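Local atomic coordinates of beta-N-acetylhexosaminidase (Arthrobacter aurescens, PDB entry 3RCN), a protein that probably hydrolyses terminal non-reducing N-acetyl-D-hexosamine residues from N-acetyl-beta-D-hexosaminides, as many members of glycosyl hydrolase family 20 do. Residues P36-P41 against A96-G101; R42-R47 against T104-L109; F160-A165 against V230-D235; D299-I304 against P308-G313; H404-D409 against S476-V481. All coordinates share one frame; numbering follows the deposited sequence.

Contact 1: residues P36-P41 against A96-G101; sequences PELRGP and AGAFYG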
# COMPACT_ATOMS: atom_id res chain seq x y z
N PRO A 36 -14.14 -8.14 29.14
CA PRO A 36 -14.07 -9.25 28.17
C PRO A 36 -14.63 -8.89 26.80
O PRO A 36 -14.07 -9.29 25.77
CB PRO A 36 -14.95 -10.32 28.81
CG PRO A 36 -14.87 -10.04 30.26
CD PRO A 36 -14.77 -8.55 30.41
N GLU A 37 -15.74 -8.15 26.79
CA GLU A 37 -16.39 -7.73 25.56
C GLU A 37 -15.50 -6.86 24.68
O GLU A 37 -15.63 -6.85 23.46
CB GLU A 37 -17.68 -6.96 25.89
CG GLU A 37 -18.74 -7.78 26.60
CD GLU A 37 -18.58 -7.77 28.12
OE1 GLU A 37 -17.70 -7.04 28.63
OE2 GLU A 37 -19.34 -8.50 28.79
N LEU A 38 -14.62 -6.10 25.32
CA LEU A 38 -13.74 -5.14 24.66
C LEU A 38 -12.31 -5.63 24.36
O LEU A 38 -11.47 -4.86 23.92
CB LEU A 38 -13.69 -3.85 25.48
CG LEU A 38 -14.95 -2.98 25.60
CD1 LEU A 38 -16.19 -3.62 24.97
CD2 LEU A 38 -15.19 -2.61 27.06
N ARG A 39 -12.01 -6.90 24.65
CA ARG A 39 -10.66 -7.41 24.39
C ARG A 39 -10.30 -7.24 22.92
O ARG A 39 -9.14 -7.05 22.58
CB ARG A 39 -10.53 -8.87 24.80
CG ARG A 39 -10.98 -9.17 26.22
CD ARG A 39 -9.80 -9.23 27.16
NE ARG A 39 -10.17 -9.05 28.56
CZ ARG A 39 -10.70 -10.00 29.33
NH1 ARG A 39 -10.96 -11.21 28.83
NH2 ARG A 39 -11.00 -9.74 30.60
N GLY A 40 -11.31 -7.30 22.05
CA GLY A 40 -11.08 -7.11 20.64
C GLY A 40 -10.47 -5.74 20.35
O GLY A 40 -9.38 -5.65 19.78
N PRO A 41 -11.16 -4.67 20.77
CA PRO A 41 -10.60 -3.33 20.60
C PRO A 41 -9.28 -3.12 21.35
O PRO A 41 -8.45 -2.32 20.89
CB PRO A 41 -11.69 -2.44 21.18
CG PRO A 41 -12.95 -3.19 20.89
CD PRO A 41 -12.59 -4.64 21.11
N ALA A 96 -17.57 -2.17 19.10
CA ALA A 96 -17.52 -1.06 18.16
C ALA A 96 -17.42 0.29 18.86
O ALA A 96 -16.70 1.17 18.41
CB ALA A 96 -18.72 -1.09 17.24
N GLY A 97 -18.14 0.44 19.97
CA GLY A 97 -18.09 1.69 20.72
C GLY A 97 -16.70 1.95 21.26
O GLY A 97 -16.16 3.05 21.12
N ALA A 98 -16.12 0.93 21.87
CA ALA A 98 -14.78 1.01 22.43
C ALA A 98 -13.78 1.32 21.32
O ALA A 98 -12.82 2.05 21.52
CB ALA A 98 -14.42 -0.30 23.12
N PHE A 99 -14.02 0.75 20.14
CA PHE A 99 -13.15 0.98 19.01
C PHE A 99 -13.16 2.46 18.66
O PHE A 99 -12.11 3.07 18.50
CB PHE A 99 -13.60 0.13 17.81
CG PHE A 99 -12.77 0.33 16.58
CD1 PHE A 99 -11.53 -0.29 16.46
CD2 PHE A 99 -13.21 1.15 15.55
CE1 PHE A 99 -10.74 -0.10 15.32
CE2 PHE A 99 -12.42 1.35 14.41
CZ PHE A 99 -11.19 0.72 14.30
N TYR A 100 -14.35 3.04 18.55
CA TYR A 100 -14.46 4.44 18.17
C TYR A 100 -13.85 5.35 19.24
O TYR A 100 -13.26 6.38 18.92
CB TYR A 100 -15.92 4.81 17.84
CG TYR A 100 -16.42 4.05 16.63
CD1 TYR A 100 -15.59 3.85 15.52
CD2 TYR A 100 -17.69 3.50 16.60
CE1 TYR A 100 -16.02 3.14 14.40
CE2 TYR A 100 -18.14 2.77 15.47
CZ TYR A 100 -17.29 2.60 14.39
OH TYR A 100 -17.71 1.90 13.29
N GLY A 101 -13.96 4.95 20.50
CA GLY A 101 -13.33 5.70 21.57
C GLY A 101 -11.83 5.73 21.36
O GLY A 101 -11.21 6.78 21.46

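Contact 2: residues R42-R47 against T104-L109; sequences RRWLTR and TLLQLL. With SO4 (sulfate ion), chain H; SO4 (sulfate ion), chain I.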
# COMPACT_ATOMS: atom_id res chain seq x y z
N ARG A 42 -9.08 -3.79 22.49
CA ARG A 42 -7.81 -3.67 23.20
C ARG A 42 -6.65 -4.12 22.31
O ARG A 42 -5.60 -3.48 22.25
CB ARG A 42 -7.82 -4.47 24.50
CG ARG A 42 -6.48 -4.42 25.26
CD ARG A 42 -6.12 -5.77 25.84
NE ARG A 42 -6.34 -5.84 27.28
CZ ARG A 42 -6.67 -6.96 27.93
NH1 ARG A 42 -6.83 -8.10 27.28
NH2 ARG A 42 -6.85 -6.93 29.25
N ARG A 43 -6.86 -5.23 21.60
CA ARG A 43 -5.85 -5.76 20.68
C ARG A 43 -5.52 -4.76 19.58
O ARG A 43 -4.35 -4.53 19.27
CB ARG A 43 -6.30 -7.10 20.09
CG ARG A 43 -6.34 -8.24 21.10
CD ARG A 43 -6.66 -9.59 20.46
NE ARG A 43 -8.05 -9.65 20.02
CZ ARG A 43 -9.02 -10.25 20.70
NH1 ARG A 43 -8.75 -10.86 21.85
NH2 ARG A 43 -10.25 -10.26 20.23
N TRP A 44 -6.54 -4.16 18.98
CA TRP A 44 -6.31 -3.21 17.90
C TRP A 44 -5.51 -2.00 18.37
O TRP A 44 -4.58 -1.57 17.70
CB TRP A 44 -7.61 -2.75 17.25
CG TRP A 44 -7.34 -1.72 16.24
CD1 TRP A 44 -7.01 -1.93 14.93
CD2 TRP A 44 -7.32 -0.31 16.44
NE1 TRP A 44 -6.80 -0.73 14.31
CE2 TRP A 44 -6.98 0.28 15.22
CE3 TRP A 44 -7.56 0.51 17.54
CZ2 TRP A 44 -6.86 1.66 15.06
CZ3 TRP A 44 -7.45 1.87 17.39
CH2 TRP A 44 -7.10 2.43 16.16
N LEU A 45 -5.89 -1.45 19.52
CA LEU A 45 -5.19 -0.29 20.09
C LEU A 45 -3.73 -0.63 20.40
O LEU A 45 -2.80 0.11 20.02
CB LEU A 45 -5.90 0.16 21.36
CG LEU A 45 -5.41 1.47 21.95
CD1 LEU A 45 -5.63 2.60 20.94
CD2 LEU A 45 -6.14 1.75 23.26
N THR A 46 -3.54 -1.75 21.08
CA THR A 46 -2.22 -2.27 21.36
C THR A 46 -1.36 -2.33 20.09
O THR A 46 -0.23 -1.86 20.10
CB THR A 46 -2.28 -3.67 21.97
OG1 THR A 46 -2.76 -3.58 23.32
CG2 THR A 46 -0.89 -4.31 21.98
N ARG A 47 -1.90 -2.88 19.02
CA ARG A 47 -1.16 -2.94 17.77
C ARG A 47 -0.89 -1.56 17.18
O ARG A 47 0.22 -1.28 16.74
CB ARG A 47 -1.89 -3.82 16.74
CG ARG A 47 -1.86 -5.29 17.06
CD ARG A 47 -1.65 -6.12 15.81
NE ARG A 47 -2.62 -5.80 14.77
CZ ARG A 47 -3.86 -6.27 14.78
NH1 ARG A 47 -4.24 -7.07 15.76
NH2 ARG A 47 -4.71 -5.95 13.81
N THR A 104 -10.85 8.21 18.78
CA THR A 104 -10.86 9.54 19.35
C THR A 104 -9.62 9.80 20.22
O THR A 104 -9.11 10.92 20.28
CB THR A 104 -12.12 9.78 20.14
OG1 THR A 104 -13.23 9.76 19.24
CG2 THR A 104 -12.07 11.14 20.81
N LEU A 105 -9.15 8.75 20.88
CA LEU A 105 -7.95 8.84 21.69
C LEU A 105 -6.75 9.17 20.80
O LEU A 105 -6.03 10.12 21.05
CB LEU A 105 -7.70 7.52 22.40
CG LEU A 105 -6.59 7.59 23.44
CD1 LEU A 105 -7.11 8.44 24.59
CD2 LEU A 105 -6.18 6.21 23.91
N LEU A 106 -6.56 8.38 19.75
CA LEU A 106 -5.44 8.62 18.84
C LEU A 106 -5.42 10.05 18.34
O LEU A 106 -4.36 10.67 18.31
CB LEU A 106 -5.47 7.65 17.67
CG LEU A 106 -5.21 6.20 18.06
CD1 LEU A 106 -4.93 5.40 16.81
CD2 LEU A 106 -4.06 6.08 19.05
N GLN A 107 -6.58 10.57 17.95
CA GLN A 107 -6.66 11.97 17.54
C GLN A 107 -6.22 12.91 18.67
O GLN A 107 -5.53 13.90 18.41
CB GLN A 107 -8.06 12.34 17.06
CG GLN A 107 -8.49 11.59 15.81
CD GLN A 107 -9.57 12.32 15.04
OE1 GLN A 107 -10.15 13.30 15.52
NE2 GLN A 107 -9.83 11.86 13.82
N LEU A 108 -6.59 12.60 19.91
CA LEU A 108 -6.17 13.39 21.07
C LEU A 108 -4.64 13.41 21.31
O LEU A 108 -4.08 14.41 21.79
CB LEU A 108 -6.90 12.93 22.34
CG LEU A 108 -8.35 13.35 22.53
CD1 LEU A 108 -8.88 12.75 23.81
CD2 LEU A 108 -8.51 14.87 22.57
N LEU A 109 -3.97 12.31 20.97
CA LEU A 109 -2.52 12.21 21.11
C LEU A 109 -1.76 12.95 20.01
O LEU A 109 -0.59 13.30 20.20
CB LEU A 109 -2.06 10.75 21.16
CG LEU A 109 -2.56 9.94 22.36
CD1 LEU A 109 -2.58 8.46 22.05
CD2 LEU A 109 -1.73 10.22 23.61
S SO4 H . -2.31 -8.13 19.68
O1 SO4 H . -1.22 -7.24 19.30
O2 SO4 H . -2.64 -7.88 21.08
O3 SO4 H . -3.46 -7.86 18.82
O4 SO4 H . -1.91 -9.52 19.49
S SO4 I . -11.20 -12.66 23.75
O1 SO4 I . -10.36 -13.71 23.16
O2 SO4 I . -10.38 -11.81 24.61
O3 SO4 I . -11.81 -11.86 22.68
O4 SO4 I . -12.26 -13.27 24.54

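Contact 3: residues F160-A165 against V230-D235; sequences FIEVMA and VAFAAD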
# COMPACT_ATOMS: atom_id res chain seq x y z
N PHE A 160 -6.84 1.77 2.63
CA PHE A 160 -8.08 2.51 2.47
C PHE A 160 -9.07 2.17 3.61
O PHE A 160 -9.74 3.06 4.14
CB PHE A 160 -8.70 2.18 1.11
CG PHE A 160 -10.00 2.91 0.84
CD1 PHE A 160 -9.99 4.20 0.32
CD2 PHE A 160 -11.22 2.29 1.09
CE1 PHE A 160 -11.17 4.86 0.07
CE2 PHE A 160 -12.41 2.96 0.84
CZ PHE A 160 -12.38 4.24 0.33
N ILE A 161 -9.14 0.90 3.98
CA ILE A 161 -10.03 0.47 5.06
C ILE A 161 -9.60 1.05 6.41
O ILE A 161 -10.44 1.45 7.22
CB ILE A 161 -10.09 -1.07 5.17
CG1 ILE A 161 -10.95 -1.64 4.03
CG2 ILE A 161 -10.65 -1.49 6.52
CD1 ILE A 161 -10.81 -3.15 3.84
N GLU A 162 -8.30 1.12 6.63
CA GLU A 162 -7.75 1.68 7.86
C GLU A 162 -8.10 3.16 8.00
O GLU A 162 -8.46 3.64 9.08
CB GLU A 162 -6.23 1.48 7.88
CG GLU A 162 -5.57 1.90 9.18
CD GLU A 162 -5.68 0.85 10.28
OE1 GLU A 162 -4.74 0.04 10.39
OE2 GLU A 162 -6.69 0.85 11.05
N VAL A 163 -7.99 3.89 6.89
CA VAL A 163 -8.37 5.30 6.86
C VAL A 163 -9.88 5.47 7.08
O VAL A 163 -10.30 6.45 7.70
CB VAL A 163 -7.94 5.98 5.55
CG1 VAL A 163 -8.44 7.40 5.50
CG2 VAL A 163 -6.41 5.94 5.41
N MSE A 164 -10.68 4.54 6.57
CA MSE A 164 -12.13 4.57 6.81
C MSE A 164 -12.48 4.45 8.29
O MSE A 164 -13.32 5.19 8.80
CB MSE A 164 -12.85 3.43 6.07
CG MSE A 164 -13.01 3.59 4.58
SE MSE A 164 -13.95 2.03 3.87
CE MSE A 164 -15.66 2.10 4.78
N ALA A 165 -11.86 3.49 8.97
CA ALA A 165 -12.18 3.24 10.36
C ALA A 165 -11.80 4.45 11.21
O ALA A 165 -12.41 4.72 12.26
CB ALA A 165 -11.47 1.98 10.85
N VAL A 230 -12.10 -9.05 4.58
CA VAL A 230 -13.27 -9.15 5.44
C VAL A 230 -12.89 -9.19 6.92
O VAL A 230 -13.50 -8.50 7.75
CB VAL A 230 -14.17 -10.38 5.09
CG1 VAL A 230 -15.22 -10.60 6.17
CG2 VAL A 230 -14.84 -10.22 3.73
N ALA A 231 -11.89 -10.00 7.26
CA ALA A 231 -11.38 -10.05 8.63
C ALA A 231 -10.74 -8.72 9.06
O ALA A 231 -10.94 -8.25 10.18
CB ALA A 231 -10.40 -11.19 8.79
N PHE A 232 -9.97 -8.12 8.15
CA PHE A 232 -9.34 -6.83 8.41
C PHE A 232 -10.43 -5.79 8.71
O PHE A 232 -10.35 -5.07 9.71
CB PHE A 232 -8.47 -6.41 7.21
CG PHE A 232 -7.55 -5.24 7.47
CD1 PHE A 232 -7.97 -3.94 7.21
CD2 PHE A 232 -6.26 -5.43 7.91
CE1 PHE A 232 -7.12 -2.85 7.41
CE2 PHE A 232 -5.40 -4.35 8.13
CZ PHE A 232 -5.84 -3.06 7.88
N ALA A 233 -11.45 -5.74 7.87
CA ALA A 233 -12.57 -4.82 8.10
C ALA A 233 -13.32 -5.13 9.42
O ALA A 233 -13.77 -4.22 10.11
CB ALA A 233 -13.51 -4.84 6.94
N ALA A 234 -13.45 -6.40 9.75
CA ALA A 234 -14.22 -6.79 10.92
C ALA A 234 -13.49 -6.40 12.21
O ALA A 234 -14.12 -6.02 13.22
CB ALA A 234 -14.52 -8.28 10.89
N ASP A 235 -12.16 -6.48 12.18
CA ASP A 235 -11.36 -6.02 13.32
C ASP A 235 -11.59 -4.52 13.56
O ASP A 235 -11.49 -4.04 14.67
CB ASP A 235 -9.87 -6.28 13.08
CG ASP A 235 -9.45 -7.71 13.42
OD1 ASP A 235 -10.28 -8.46 14.01
OD2 ASP A 235 -8.28 -8.05 13.12

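Contact 4: residues D299-I304 against P308-G313; sequences DEVVEI and PWISLG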
# COMPACT_ATOMS: atom_id res chain seq x y z
N ASP A 299 -23.30 -18.68 -3.96
CA ASP A 299 -22.98 -19.70 -2.96
C ASP A 299 -21.58 -19.47 -2.43
O ASP A 299 -21.33 -19.57 -1.23
CB ASP A 299 -23.05 -21.10 -3.55
CG ASP A 299 -24.47 -21.62 -3.69
OD1 ASP A 299 -25.36 -21.13 -2.97
OD2 ASP A 299 -24.68 -22.54 -4.51
N GLU A 300 -20.64 -19.18 -3.32
CA GLU A 300 -19.28 -18.91 -2.86
C GLU A 300 -19.19 -17.55 -2.18
O GLU A 300 -18.55 -17.42 -1.14
CB GLU A 300 -18.25 -19.08 -3.98
CG GLU A 300 -18.24 -20.52 -4.49
CD GLU A 300 -17.09 -20.83 -5.41
OE1 GLU A 300 -15.96 -20.33 -5.17
OE2 GLU A 300 -17.30 -21.60 -6.39
N VAL A 301 -19.85 -16.54 -2.74
CA VAL A 301 -19.85 -15.22 -2.12
C VAL A 301 -20.26 -15.31 -0.66
O VAL A 301 -19.63 -14.73 0.22
CB VAL A 301 -20.83 -14.26 -2.80
CG1 VAL A 301 -21.01 -12.99 -1.96
CG2 VAL A 301 -20.38 -13.95 -4.21
N VAL A 302 -21.31 -16.06 -0.42
CA VAL A 302 -21.93 -16.10 0.90
C VAL A 302 -21.05 -16.83 1.91
O VAL A 302 -21.12 -16.57 3.12
CB VAL A 302 -23.36 -16.67 0.79
CG1 VAL A 302 -23.60 -17.82 1.76
CG2 VAL A 302 -24.35 -15.55 0.98
N GLU A 303 -20.22 -17.73 1.41
CA GLU A 303 -19.20 -18.40 2.21
C GLU A 303 -18.07 -17.43 2.65
O GLU A 303 -17.59 -17.50 3.78
CB GLU A 303 -18.62 -19.58 1.42
CG GLU A 303 -17.70 -20.48 2.23
CD GLU A 303 -18.39 -21.09 3.43
OE1 GLU A 303 -19.60 -21.38 3.33
OE2 GLU A 303 -17.73 -21.26 4.49
N ILE A 304 -17.66 -16.55 1.74
CA ILE A 304 -16.61 -15.56 2.01
C ILE A 304 -17.04 -14.35 2.85
O ILE A 304 -16.36 -13.99 3.82
CB ILE A 304 -16.01 -15.03 0.68
CG1 ILE A 304 -15.58 -16.19 -0.24
CG2 ILE A 304 -14.89 -14.06 0.96
CD1 ILE A 304 -14.67 -17.19 0.44
N PRO A 308 -24.89 -9.33 6.35
CA PRO A 308 -26.34 -9.58 6.24
C PRO A 308 -26.94 -9.11 4.91
O PRO A 308 -27.96 -9.64 4.51
CB PRO A 308 -26.95 -8.78 7.40
CG PRO A 308 -25.79 -8.50 8.33
CD PRO A 308 -24.56 -8.43 7.47
N TRP A 309 -26.32 -8.13 4.25
CA TRP A 309 -26.74 -7.72 2.91
C TRP A 309 -25.74 -8.19 1.85
O TRP A 309 -24.54 -8.24 2.10
CB TRP A 309 -26.86 -6.20 2.79
CG TRP A 309 -27.79 -5.57 3.76
CD1 TRP A 309 -29.13 -5.40 3.62
CD2 TRP A 309 -27.43 -5.00 5.02
NE1 TRP A 309 -29.64 -4.77 4.73
CE2 TRP A 309 -28.62 -4.51 5.61
CE3 TRP A 309 -26.23 -4.88 5.72
CZ2 TRP A 309 -28.64 -3.89 6.86
CZ3 TRP A 309 -26.24 -4.26 6.97
CH2 TRP A 309 -27.44 -3.78 7.53
N ILE A 310 -26.25 -8.51 0.67
CA ILE A 310 -25.41 -8.80 -0.47
C ILE A 310 -25.98 -8.02 -1.64
O ILE A 310 -27.18 -8.04 -1.85
CB ILE A 310 -25.40 -10.31 -0.74
CG1 ILE A 310 -24.57 -10.99 0.35
CG2 ILE A 310 -24.89 -10.62 -2.13
CD1 ILE A 310 -24.41 -12.45 0.15
N SER A 311 -25.15 -7.29 -2.37
CA SER A 311 -25.67 -6.38 -3.39
C SER A 311 -25.76 -7.04 -4.75
O SER A 311 -24.82 -7.69 -5.20
CB SER A 311 -24.84 -5.11 -3.48
OG SER A 311 -25.23 -4.32 -4.59
N LEU A 312 -26.93 -6.94 -5.37
CA LEU A 312 -27.13 -7.42 -6.73
C LEU A 312 -27.10 -6.34 -7.80
O LEU A 312 -27.28 -6.64 -8.97
CB LEU A 312 -28.40 -8.26 -6.85
CG LEU A 312 -28.37 -9.54 -6.02
CD1 LEU A 312 -29.70 -10.27 -6.10
CD2 LEU A 312 -27.23 -10.43 -6.45
N GLY A 313 -26.86 -5.09 -7.42
CA GLY A 313 -26.90 -4.05 -8.43
C GLY A 313 -28.30 -3.81 -8.98
O GLY A 313 -29.19 -3.39 -8.25

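Contact 5: residues H404-D409 against S476-V481; sequences HKLYLD and SAISEV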
# COMPACT_ATOMS: atom_id res chain seq x y z
N HIS A 404 -25.99 13.52 -7.31
CA HIS A 404 -25.59 14.92 -7.44
C HIS A 404 -25.01 15.50 -6.16
O HIS A 404 -24.74 16.70 -6.07
CB HIS A 404 -26.73 15.78 -7.99
CG HIS A 404 -27.99 15.71 -7.18
ND1 HIS A 404 -28.78 14.58 -7.12
CD2 HIS A 404 -28.60 16.64 -6.41
CE1 HIS A 404 -29.82 14.82 -6.35
NE2 HIS A 404 -29.73 16.06 -5.90
N LYS A 405 -24.84 14.64 -5.16
CA LYS A 405 -24.29 15.04 -3.86
C LYS A 405 -23.05 14.23 -3.47
O LYS A 405 -21.99 14.77 -3.24
CB LYS A 405 -25.35 14.90 -2.77
CG LYS A 405 -26.57 15.79 -2.93
CD LYS A 405 -26.18 17.25 -3.03
CE LYS A 405 -27.40 18.14 -2.96
NZ LYS A 405 -28.44 17.72 -3.93
N LEU A 406 -23.26 12.93 -3.33
CA LEU A 406 -22.31 11.98 -2.77
C LEU A 406 -21.40 11.18 -3.71
O LEU A 406 -20.84 10.16 -3.28
CB LEU A 406 -23.01 11.08 -1.75
CG LEU A 406 -23.59 11.87 -0.57
CD1 LEU A 406 -24.03 10.94 0.54
CD2 LEU A 406 -22.57 12.86 -0.06
N TYR A 407 -21.37 11.51 -5.00
CA TYR A 407 -20.49 10.78 -5.92
C TYR A 407 -19.11 11.43 -6.01
O TYR A 407 -18.97 12.56 -6.49
CB TYR A 407 -21.11 10.64 -7.32
CG TYR A 407 -22.15 9.52 -7.43
CD1 TYR A 407 -22.76 9.01 -6.29
CD2 TYR A 407 -22.48 8.96 -8.65
CE1 TYR A 407 -23.69 7.99 -6.38
CE2 TYR A 407 -23.41 7.94 -8.75
CZ TYR A 407 -24.01 7.46 -7.61
OH TYR A 407 -24.94 6.44 -7.68
N LEU A 408 -18.10 10.71 -5.54
CA LEU A 408 -16.77 11.29 -5.34
C LEU A 408 -15.85 11.19 -6.56
O LEU A 408 -14.76 11.74 -6.56
CB LEU A 408 -16.10 10.67 -4.11
CG LEU A 408 -16.84 10.83 -2.78
CD1 LEU A 408 -16.08 10.15 -1.64
CD2 LEU A 408 -17.06 12.31 -2.49
N ASP A 409 -16.29 10.48 -7.59
CA ASP A 409 -15.59 10.52 -8.86
C ASP A 409 -15.83 11.87 -9.55
O ASP A 409 -15.15 12.22 -10.51
CB ASP A 409 -15.98 9.34 -9.76
CG ASP A 409 -17.50 9.22 -9.98
OD1 ASP A 409 -17.91 9.01 -11.15
OD2 ASP A 409 -18.28 9.31 -9.00
N SER A 476 -13.77 13.24 4.44
CA SER A 476 -13.61 13.64 5.84
C SER A 476 -14.82 14.44 6.29
O SER A 476 -15.34 14.24 7.39
CB SER A 476 -12.34 14.46 6.04
OG SER A 476 -11.18 13.71 5.74
N ALA A 477 -15.26 15.37 5.44
CA ALA A 477 -16.45 16.17 5.71
C ALA A 477 -17.71 15.29 5.75
O ALA A 477 -18.58 15.43 6.63
CB ALA A 477 -16.58 17.26 4.67
N ILE A 478 -17.80 14.36 4.80
CA ILE A 478 -18.86 13.37 4.76
C ILE A 478 -18.90 12.51 6.03
O ILE A 478 -19.97 12.25 6.57
CB ILE A 478 -18.75 12.51 3.49
CG1 ILE A 478 -19.29 13.28 2.29
CG2 ILE A 478 -19.53 11.23 3.63
CD1 ILE A 478 -18.63 12.94 0.97
N SER A 479 -17.74 12.08 6.52
CA SER A 479 -17.73 11.25 7.72
C SER A 479 -18.37 11.99 8.89
O SER A 479 -18.98 11.37 9.77
CB SER A 479 -16.31 10.78 8.09
OG SER A 479 -15.54 11.82 8.68
N GLU A 480 -18.23 13.32 8.90
CA GLU A 480 -18.83 14.14 9.96
C GLU A 480 -20.34 14.23 9.78
O GLU A 480 -21.11 14.11 10.73
CB GLU A 480 -18.20 15.54 10.00
CG GLU A 480 -18.78 16.40 11.10
CD GLU A 480 -17.79 17.40 11.69
OE1 GLU A 480 -16.72 16.96 12.17
OE2 GLU A 480 -18.08 18.61 11.70
N VAL A 481 -20.77 14.46 8.54
CA VAL A 481 -22.18 14.49 8.22
C VAL A 481 -22.85 13.19 8.68
O VAL A 481 -23.95 13.23 9.23
CB VAL A 481 -22.41 14.73 6.71
CG1 VAL A 481 -23.88 14.55 6.35
CG2 VAL A 481 -21.90 16.11 6.29

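Contact 1: residues P36-P41 against A96-G101
Two helices of the family 20 domain 2, an alpha-beta half sandwich, come together where the backbones of Pro41 and Phe99 approach to 5.3 Å between their CA atoms. One is the start of helix 39-53, reached through the short 3-10 turn 36-38; the other is the early part of helix 95-109. The small side chain of Ala98 is consistent with so close an approach. Its CB points toward the other helix and is met by two apolar groups, the branch point of Leu38 and the ring of Pro41. With chi1 at -67°, Leu38 turns CG away from its carbonyl carbon and brings it to 3.7 Å from Ala98 CB. The leucine also packs on Leu69 of strand 67-71, so it joins the helix pair to the sheet beneath. The proline ring comes at the methyl with Pro41 CG 3.9 Å from Ala98 CB. The same ring borders the neighbouring backbone, where Pro41 CB lies 4.1 Å from Phe99 N.

Contact 2: residues R42-R47 against T104-L109
Trp44 and Leu45 press on Leu106 from a helix that also carries arginines holding two sulfate ions, probably from the crystallisation liquor. Trp44 has CG anti to the backbone N (chi1 176°), sending the indole to Leu106. The side chains come from opposite directions, Trp44 CH2 reaching Leu106 CD1 at 3.7 Å. The second methyl, Leu106 CD2, lies 4.3 Å from Leu45 CD1. The sulfate of chain I lies in plane at the edge of the Arg43 guanidinium: NH1 gives weak hydrogen bonds to O2 and O3, NH2 another to O3. Arg43 NH1 also makes a salt bridge with Asp56 OD2 of the second subunit. With an alanine in place of Arg43, that aspartate would probably keep at most a long, weak ion pair with Arg42, and the sulfate would lose three weak bonds. Arg47 NH1 donates to O3 of the chain H sulfate at 3.3 Å. The helix thus has an apolar side buried against helix 95-109 and a cationic side that meets sulfate and the second subunit.

Contact 3: residues F160-A165 against V230-D235
Apolar packing between Ile161 and Phe232 carries most of this contact between two helices on the outside of the catalytic TIM barrel. The helices run nearly parallel, with 17° between their directions and 10.0 Å between the axes of the short segments. Phe232 has CG anti to the backbone N (chi1 -168°) and reaches toward helix 154-166, where Ile161 CG2 sits at the ring edge, in its plane, 3.7 Å from Phe232 CD1. The same methyl lies 4.4 Å from Ala233 CB, so Ile161 fits against both Phe232 and Ala233.

Glu162, its chain bent at chi2, crosses the Phe232 side chain at about a right angle, with the carboxylate and ring planes 61° apart. Glu162 OE1 merely packs near the ring, 4.1 Å from Phe232 CZ; the polar bond is the salt bridge of OE2 with Arg236 NE. Arg236 also makes a cation-pi contact with the phenylalanine. A serine in place of Phe232 is likely to open a gap beside Ile161 and deprive Arg236 of its aromatic partner.

Phe232 also meets Ala117 of the second subunit. Inward, Ile161 packs on Leu172 of strand 171-178, and on another side Ala165 touches helix 95-109 of domain 2.

Contact 4: residues D299-I304 against P308-G313
Asp299 OD1 is gripped by two hydrogen bonds, with His354 NE2 and His358 NE2, which tie down the helix from which Val301 and Val302 reach Ile310. One residue further on, Glu300 uses both carboxylate oxygens: OE1 is bound by Gln223 NE2 and Asn187 N, and OE2 by Arg188 N. Both acidic groups bind other parts of the domain; the contact with strand 309-313 itself is purely hydrocarbon.

There a single methyl does the touching. Ile310 has CG1 anti to its carbonyl carbon (chi1 -73°), and the extended chain beyond it brings CD1 up against the two valines. Ile310 CD1 lies 4.0 Å from Val301 CG1, the two side chains sliding past each other in opposite directions. Val302 crosses Ile310 at about a right angle and offers CG2 to the same methyl. Leu355 of helix 342-357 also packs on Ile310.

The backbone of the strand bonds to Ala361 and Ser363 through Ile310 and to Pro242 and Ile244 through Ser311, which places it between two parallel neighbours. Gly313 N donates a weak hydrogen bond to Ser311 OG. A helix turning through a short loop into the next parallel strand, packed by aliphatic side chains, is the helix-to-strand step of a TIM barrel; the predicted proton donor, Glu316, follows three residues after Gly313.

Contact 5: residues H404-D409 against S476-V481
The loop that follows strand 397-400 of the catalytic domain lays Leu406 and Leu408 against Ile478, on helix 474-483. Leu406 CD2 approaches the isoleucine obliquely and stands 4.1 Å from Ile478 CG1. Leu408 instead passes Ile478 in the opposite direction, and the end methyls meet with Leu408 CD2 3.9 Å from Ile478 CD1. In Ile478, CG1 is anti to the carbonyl carbon (chi1 -78°), which helps bring CD1 up to both leucines. The loop belongs to the TIM barrel: both leucines make backbone hydrogen bonds with Asn455, near the end of strand 449-456, and Leu408 also packs on Ala454 and Ile456. Val431 of helix 428-432 adds a further apolar neighbour to Ile478. One residue on from the isoleucine, the hydroxyl of Ser479 turns back on its own helix: Ser479 OG donates to Ser476 O at 2.7 Å, tilted 27° from the carbonyl plane.

Contacts 1 and 2 lie along the same pair of domain 2 helices, their centres 11 Å apart, and are joined by an edge-to-face pair in which Phe99 CE1 is 3.6 Å from Trp44 CD2. Both also touch contact 3, across the boundary with the catalytic domain: Phe99 CZ lies 3.7 Å from Ala165 CB, and Trp44 NE1 is 3.6 Å from Glu162 OE2. Contact 3 passes on to contact 4 through Val230 CG2, 4.1 Å from Ile304 O. Contact 5 touches none of the others, its nearest atoms being about 6 Å from contact 3. All five lie away from the predicted proton donor, though contact 4 comes just before it in sequence; the sulfates sit by the arginines of contact 2.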